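Local coordinates for protein multisubunit Na+/H+ antiporter, B subunit (Anoxybacillus flavithermus, PDB 6Z16) that forms a membrane subunit of a multisubunit antiporter that probably exchanges sodium ions for protons across the cell membrane, at residues L8-T12 with L50-F55. Residues are numbered along the deposited sequence; the frame is centred on the assembly and turned at random.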
ATOM      1  N   LEU B   8       9.426 -31.362  -7.146  1.00 55.39           N
ATOM      2  CA  LEU B   8      10.666 -30.608  -7.301  1.00 53.00           C
ATOM      3  C   LEU B   8      10.447 -29.312  -8.069  1.00 58.93           C
ATOM      4  O   LEU B   8      10.960 -28.262  -7.668  1.00 58.76           O
ATOM      5  CB  LEU B   8      11.718 -31.464  -8.003  1.00 53.22           C
ATOM      6  CG  LEU B   8      13.067 -30.780  -8.230  1.00 53.95           C
ATOM      7  CD1 LEU B   8      13.692 -30.374  -6.911  1.00 64.32           C
ATOM      8  CD2 LEU B   8      14.000 -31.676  -9.011  1.00 62.91           C
ATOM      9  N   ARG B   9       9.672 -29.359  -9.161  1.00 55.19           N
ATOM     10  CA  ARG B   9       9.411 -28.148  -9.935  1.00 48.21           C
ATOM     11  C   ARG B   9       8.576 -27.146  -9.149  1.00 47.69           C
ATOM     12  O   ARG B   9       8.831 -25.938  -9.216  1.00 57.61           O
ATOM     13  CB  ARG B   9       8.727 -28.489 -11.257  1.00 48.34           C
ATOM     14  CG  ARG B   9       9.650 -29.138 -12.273  1.00 65.67           C
ATOM     15  CD  ARG B   9       8.987 -29.292 -13.631  1.00 75.62           C
ATOM     16  NE  ARG B   9       7.927 -30.289 -13.632  1.00 86.52           N
ATOM     17  CZ  ARG B   9       6.641 -30.008 -13.801  1.00 93.82           C
ATOM     18  NH1 ARG B   9       6.249 -28.754 -13.975  1.00 90.44           N
ATOM     19  NH2 ARG B   9       5.742 -30.981 -13.791  1.00 92.31           N
ATOM     20  N   THR B  10       7.606 -27.617  -8.362  1.00 42.37           N
ATOM     21  CA  THR B  10       6.780 -26.654  -7.645  1.00 39.69           C
ATOM     22  C   THR B  10       7.522 -26.052  -6.453  1.00 41.80           C
ATOM     23  O   THR B  10       7.406 -24.843  -6.190  1.00 44.47           O
ATOM     24  CB  THR B  10       5.474 -27.298  -7.202  1.00 41.67           C
ATOM     25  OG1 THR B  10       4.882 -27.968  -8.318  1.00 42.93           O
ATOM     26  CG2 THR B  10       4.512 -26.221  -6.765  1.00 54.17           C
ATOM     27  N   THR B  11       8.329 -26.853  -5.747  1.00 46.12           N
ATOM     28  CA  THR B  11       9.123 -26.253  -4.685  1.00 52.53           C
ATOM     29  C   THR B  11      10.246 -25.386  -5.244  1.00 66.53           C
ATOM     30  O   THR B  11      10.626 -24.414  -4.593  1.00 66.09           O
ATOM     31  CB  THR B  11       9.665 -27.312  -3.717  1.00 60.13           C
ATOM     32  OG1 THR B  11      10.183 -26.661  -2.553  1.00 66.94           O
ATOM     33  CG2 THR B  11      10.784 -28.131  -4.324  1.00 75.56           C
ATOM     34  N   THR B  12      10.711 -25.644  -6.472  1.00 67.08           N
ATOM     35  CA  THR B  12      11.658 -24.736  -7.109  1.00 63.84           C
ATOM     36  C   THR B  12      10.992 -23.412  -7.447  1.00 49.62           C
ATOM     37  O   THR B  12      11.577 -22.344  -7.225  1.00 44.60           O
ATOM     38  CB  THR B  12      12.232 -25.394  -8.363  1.00 65.30           C
ATOM     39  OG1 THR B  12      12.885 -26.613  -7.994  1.00 57.07           O
ATOM     40  CG2 THR B  12      13.234 -24.487  -9.046  1.00 61.30           C
ATOM     41  N   LEU B  50      19.625 -23.643  -9.264  1.00 54.24           N
ATOM     42  CA  LEU B  50      18.440 -24.393  -8.860  1.00 51.18           C
ATOM     43  C   LEU B  50      17.456 -24.538 -10.016  1.00 49.21           C
ATOM     44  O   LEU B  50      16.863 -25.611 -10.214  1.00 49.13           O
ATOM     45  CB  LEU B  50      17.782 -23.709  -7.670  1.00 51.20           C
ATOM     46  CG  LEU B  50      16.539 -24.400  -7.126  1.00 63.94           C
ATOM     47  CD1 LEU B  50      16.853 -25.793  -6.632  1.00 59.47           C
ATOM     48  CD2 LEU B  50      15.966 -23.570  -6.017  1.00 65.62           C
ATOM     49  N   LEU B  51      17.303 -23.477 -10.814  1.00 51.62           N
ATOM     50  CA  LEU B  51      16.506 -23.578 -12.036  1.00 49.76           C
ATOM     51  C   LEU B  51      17.109 -24.556 -13.042  1.00 47.11           C
ATOM     52  O   LEU B  51      16.371 -25.223 -13.774  1.00 40.71           O
ATOM     53  CB  LEU B  51      16.352 -22.199 -12.672  1.00 55.10           C
ATOM     54  CG  LEU B  51      15.493 -21.195 -11.914  1.00 54.95           C
ATOM     55  CD1 LEU B  51      15.641 -19.827 -12.530  1.00 57.97           C
ATOM     56  CD2 LEU B  51      14.047 -21.626 -11.955  1.00 62.29           C
ATOM     57  N   LEU B  52      18.441 -24.650 -13.096  1.00 52.61           N
ATOM     58  CA  LEU B  52      19.098 -25.633 -13.955  1.00 60.81           C
ATOM     59  C   LEU B  52      18.883 -27.053 -13.463  1.00 65.87           C
ATOM     60  O   LEU B  52      18.829 -27.988 -14.266  1.00 65.75           O
ATOM     61  CB  LEU B  52      20.599 -25.365 -14.035  1.00 59.07           C
ATOM     62  CG  LEU B  52      21.109 -24.171 -14.826  1.00 58.13           C
ATOM     63  CD1 LEU B  52      22.579 -23.982 -14.567  1.00 69.51           C
ATOM     64  CD2 LEU B  52      20.870 -24.432 -16.281  1.00 53.87           C
ATOM     65  N   LEU B  53      18.807 -27.236 -12.150  1.00 63.91           N
ATOM     66  CA  LEU B  53      18.596 -28.567 -11.599  1.00 55.73           C
ATOM     67  C   LEU B  53      17.160 -29.022 -11.770  1.00 53.86           C
ATOM     68  O   LEU B  53      16.909 -30.219 -11.930  1.00 51.11           O
ATOM     69  CB  LEU B  53      18.991 -28.592 -10.126  1.00 46.74           C
ATOM     70  CG  LEU B  53      20.489 -28.448  -9.902  1.00 44.00           C
ATOM     71  CD1 LEU B  53      20.789 -28.282  -8.439  1.00 48.40           C
ATOM     72  CD2 LEU B  53      21.192 -29.659 -10.448  1.00 48.68           C
ATOM     73  N   ALA B  54      16.210 -28.089 -11.756  1.00 60.51           N
ATOM     74  CA  ALA B  54      14.821 -28.465 -11.968  1.00 68.03           C
ATOM     75  C   ALA B  54      14.460 -28.648 -13.441  1.00 74.28           C
ATOM     76  O   ALA B  54      13.433 -29.269 -13.734  1.00 75.30           O
ATOM     77  CB  ALA B  54      13.899 -27.423 -11.335  1.00 59.91           C
ATOM     78  N   PHE B  55      15.269 -28.145 -14.372  1.00 77.77           N
ATOM     79  CA  PHE B  55      14.872 -28.078 -15.777  1.00 74.17           C
ATOM     80  C   PHE B  55      16.052 -28.454 -16.668  1.00 87.86           C
ATOM     81  O   PHE B  55      17.046 -29.032 -16.222  1.00 95.53           O
ATOM     82  CB  PHE B  55      14.341 -26.686 -16.138  1.00 68.30           C
ATOM     83  CG  PHE B  55      13.031 -26.358 -15.506  1.00 70.32           C
ATOM     84  CD1 PHE B  55      11.859 -26.903 -16.003  1.00 70.32           C
ATOM     85  CD2 PHE B  55      12.963 -25.491 -14.430  1.00 69.91           C
ATOM     86  CE1 PHE B  55      10.650 -26.605 -15.431  1.00 67.57           C
ATOM     87  CE2 PHE B  55      11.753 -25.189 -13.851  1.00 64.43           C
ATOM     88  CZ  PHE B  55      10.596 -25.751 -14.357  1.00 63.49           C
TER
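Thr12 lays its side chain against the methyl group of Ala54. Its hydroxyl OG1 lies 3.6 Å from Ala54 CB, but the polar partner of OG1 is in its own helix: it gives a hydrogen bond of 2.6 Å to Leu8 O. Leu8 O also accepts from Thr12 N, and the two donors come from opposite faces of its plane. With OG1 beside the backbone N (chi1 -59°), Thr12 CG2 lies anti to that N and reaches Leu50. The two side chains meet tip to tip, with CG2 3.8 Å from Leu50 CG and Leu51 CD2 a little further off. The contact joins two antiparallel helices, 6-28 and 37-54, both predicted to span the membrane, near the start of the first and the end of the second. The axes of 8-12 and 50-54 come within 9.9 Å, with N-to-C directions 161° apart, and the nearest CA pair is Arg9 with Ala54. A glycine in place of Thr12 would probably open a gap beside Ala54 and Leu50 and leave Leu8 O without its second donor. Phe55 crosses the Arg9 side chain at about a right angle. The ring atom Phe55 CE1 is 3.6 Å from Arg9 CD, so the aliphatic part of the arginine does the touching. The Arg9 chain bends at chi3, and its NH2 forms a salt bridge with Glu100 of a neighbouring subunit. Leu50 also packs on Phe69 of another subunit.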